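Local coordinates for protein-L-isoaspartate O-methyltransferase beta-aspartate methyltransferase (Plasmodium falciparum, PDB 2PBF) that probably methylates L-isoaspartyl residues of damaged proteins, using S-adenosyl-L-methionine as methyl donor, as the first step of their repair, at residues Leu183-Leu189 with Tyr202-Asn208. Residues are numbered along the deposited sequence; the frame is centred on the assembly and turned at random.
Sequences LAENGKL and YEITKKN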
loop_
_atom_site.group_PDB
_atom_site.type_symbol
_atom_site.label_atom_id
_atom_site.label_comp_id
_atom_site.label_asym_id
_atom_site.label_seq_id
_atom_site.Cartn_x
_atom_site.Cartn_y
_atom_site.Cartn_z
ATOM N N LEU A 183 -14.047 -3.318 4.494
ATOM C CA LEU A 183 -14.210 -3.183 3.069
ATOM C C LEU A 183 -15.583 -2.621 2.684
ATOM O O LEU A 183 -16.617 -3.134 3.118
ATOM C CB LEU A 183 -13.962 -4.553 2.426
ATOM C CG LEU A 183 -13.772 -4.698 0.916
ATOM C CD1 LEU A 183 -12.582 -3.858 0.442
ATOM C CD2 LEU A 183 -13.585 -6.167 0.568
ATOM N N ALA A 184 -15.582 -1.579 1.851
ATOM C CA ALA A 184 -16.815 -0.980 1.335
ATOM C C ALA A 184 -17.421 -1.764 0.169
ATOM O O ALA A 184 -16.739 -2.543 -0.519
ATOM C CB ALA A 184 -16.579 0.490 0.913
ATOM N N GLU A 185 -18.710 -1.545 -0.060
ATOM C CA GLU A 185 -19.361 -2.092 -1.232
ATOM C C GLU A 185 -18.579 -1.658 -2.465
ATOM O O GLU A 185 -18.245 -0.483 -2.605
ATOM C CB GLU A 185 -20.809 -1.605 -1.306
ATOM C CG GLU A 185 -21.538 -1.973 -2.598
ATOM C CD GLU A 185 -21.881 -3.454 -2.697
ATOM O OE1 GLU A 185 -21.797 -4.170 -1.654
ATOM O OE2 GLU A 185 -22.244 -3.885 -3.826
ATOM N N ASN A 186 -18.275 -2.619 -3.339
ATOM C CA ASN A 186 -17.502 -2.383 -4.562
ATOM C C ASN A 186 -16.013 -2.133 -4.349
ATOM O O ASN A 186 -15.277 -1.929 -5.325
ATOM C CB ASN A 186 -18.074 -1.223 -5.393
ATOM C CG ASN A 186 -19.493 -1.468 -5.864
ATOM O OD1 ASN A 186 -20.301 -0.528 -5.926
ATOM N ND2 ASN A 186 -19.811 -2.719 -6.195
ATOM N N GLY A 187 -15.581 -2.125 -3.089
ATOM C CA GLY A 187 -14.175 -1.923 -2.757
ATOM C C GLY A 187 -13.362 -3.144 -3.152
ATOM O O GLY A 187 -13.924 -4.272 -3.252
ATOM N N LYS A 188 -12.062 -2.922 -3.399
ATOM C CA LYS A 188 -11.074 -3.995 -3.598
ATOM C C LYS A 188 -10.022 -4.084 -2.490
ATOM O O LYS A 188 -9.510 -3.060 -2.019
ATOM C CB LYS A 188 -10.389 -3.860 -4.962
ATOM C CG LYS A 188 -11.170 -4.542 -6.065
ATOM C CD LYS A 188 -10.916 -3.981 -7.433
ATOM C CE LYS A 188 -11.811 -4.739 -8.423
ATOM N NZ LYS A 188 -11.420 -4.475 -9.831
ATOM N N LEU A 189 -9.699 -5.320 -2.104
ATOM C CA LEU A 189 -8.663 -5.642 -1.115
ATOM C C LEU A 189 -7.656 -6.525 -1.832
ATOM O O LEU A 189 -8.027 -7.535 -2.438
ATOM C CB LEU A 189 -9.261 -6.447 0.041
ATOM C CG LEU A 189 -8.803 -6.592 1.507
ATOM C CD1 LEU A 189 -9.603 -7.772 2.126
ATOM C CD2 LEU A 189 -7.315 -6.780 1.773
ATOM N N TYR A 202 -4.208 -12.248 -3.486
ATOM C CA TYR A 202 -5.652 -12.281 -3.693
ATOM C C TYR A 202 -6.236 -10.898 -3.927
ATOM O O TYR A 202 -5.860 -9.929 -3.271
ATOM C CB TYR A 202 -6.357 -12.906 -2.475
ATOM C CG TYR A 202 -6.483 -14.398 -2.555
ATOM C CD1 TYR A 202 -5.458 -15.231 -2.120
ATOM C CD2 TYR A 202 -7.634 -14.981 -3.094
ATOM C CE1 TYR A 202 -5.571 -16.601 -2.209
ATOM C CE2 TYR A 202 -7.770 -16.347 -3.197
ATOM C CZ TYR A 202 -6.741 -17.161 -2.755
ATOM O OH TYR A 202 -6.898 -18.529 -2.859
ATOM N N GLU A 203 -7.156 -10.813 -4.867
ATOM C CA GLU A 203 -8.012 -9.643 -4.994
ATOM C C GLU A 203 -9.435 -9.972 -4.519
ATOM O O GLU A 203 -10.157 -10.768 -5.133
ATOM C CB GLU A 203 -8.007 -9.118 -6.424
ATOM C CG GLU A 203 -8.903 -7.919 -6.631
ATOM C CD GLU A 203 -8.857 -7.440 -8.051
ATOM O OE1 GLU A 203 -7.763 -7.026 -8.507
ATOM O OE2 GLU A 203 -9.919 -7.489 -8.715
ATOM N N ILE A 204 -9.817 -9.354 -3.412
ATOM C CA ILE A 204 -11.111 -9.562 -2.822
ATOM C C ILE A 204 -12.008 -8.337 -3.053
ATOM O O ILE A 204 -11.588 -7.198 -2.827
ATOM C CB ILE A 204 -10.950 -9.912 -1.350
ATOM C CG1 ILE A 204 -10.070 -11.173 -1.234
ATOM C CG2 ILE A 204 -12.306 -10.111 -0.715
ATOM C CD1 ILE A 204 -9.273 -11.285 0.010
ATOM N N THR A 205 -13.229 -8.586 -3.528
ATOM C CA THR A 205 -14.212 -7.533 -3.825
ATOM C C THR A 205 -15.511 -7.783 -3.053
ATOM O O THR A 205 -15.803 -8.915 -2.698
ATOM C CB THR A 205 -14.505 -7.474 -5.329
ATOM O OG1 THR A 205 -13.269 -7.551 -6.059
ATOM C CG2 THR A 205 -15.226 -6.177 -5.703
ATOM N N LYS A 206 -16.271 -6.727 -2.767
ATOM C CA LYS A 206 -17.605 -6.864 -2.159
ATOM C C LYS A 206 -18.657 -6.467 -3.193
ATOM O O LYS A 206 -18.540 -5.408 -3.823
ATOM C CB LYS A 206 -17.718 -5.984 -0.910
ATOM C CG LYS A 206 -18.883 -6.318 0.016
ATOM C CD LYS A 206 -18.671 -5.740 1.441
ATOM C CE LYS A 206 -17.778 -6.628 2.293
ATOM N NZ LYS A 206 -17.548 -6.041 3.639
ATOM N N LYS A 207 -19.664 -7.318 -3.393
ATOM C CA LYS A 207 -20.731 -7.012 -4.370
ATOM C C LYS A 207 -22.168 -7.133 -3.824
ATOM O O LYS A 207 -23.135 -6.663 -4.441
ATOM C CB LYS A 207 -20.523 -7.740 -5.706
ATOM C CG LYS A 207 -19.310 -7.230 -6.496
ATOM C CD LYS A 207 -19.626 -6.981 -7.978
ATOM C CE LYS A 207 -19.864 -8.291 -8.771
ATOM N NZ LYS A 207 -19.986 -8.067 -10.244
ATOM N N ASN A 208 -22.299 -7.767 -2.663
ATOM C CA ASN A 208 -23.356 -7.400 -1.727
ATOM C C ASN A 208 -22.765 -7.310 -0.329
ATOM O O ASN A 208 -22.607 -6.209 0.200
ATOM C CB ASN A 208 -24.584 -8.318 -1.813
ATOM C CG ASN A 208 -25.712 -7.715 -2.684
ATOM O OD1 ASN A 208 -25.990 -8.199 -3.787
ATOM N ND2 ASN A 208 -26.359 -6.652 -2.182
HETATM O O HOH W 1 -8.228 -4.940 -10.034
#
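K206 sets CG anti to its backbone N (chi1 -164°) and then folds at chi3 (-82°), which carries its aliphatic chain beside the A184–G187 turn and brings NZ to L183 O at 3.1 Å. E203 reaches K188 by a different route, fully extended with CG anti to N (chi1 179°), and the two side chains pass slantwise over one another. OE2 of E203 lies 3.5 Å from K188 NZ, a long salt bridge, while a water accepts from that ammonium and donates to E203 OE1. T205 runs alongside K188 on this same face of the sheet, its OG1 3.7 Å from the lysine CG.

Between the strands the backbone pairing is antiparallel. L189 and I204 form a hydrogen-bonded pair, with I204 N to L189 O at 2.7 Å and nearly straight, and a return bond from L189 N to I204 O; both bonds lie in the plane of the accepting carbonyl. Their side chains point the same way on the opposite face, CB to CB 4.1 Å, and L183 CD2 approaches I204 CG2 there. Nearer the turn, K206 N bonds only weakly to G187 O, but N186 N donates to K206 O at 2.8 Å, tilted well out of the carbonyl plane. The type II turn, closed by G187 N to A184 O, leads from short strand 183-184, which follows helix 177-182, into the hairpin 187-195/198-205 of the Rossmann-like methyltransferase sheet.

NZ of K206 also donates to V180 O, so the ammonium probably offsets partial negative charge on the carbonyls at the C-terminal end of helix 177-182. E203, in turn, bridges to R73 through OE1; with a cation on each oxygen, its carboxylate is likely kept ionised despite burial.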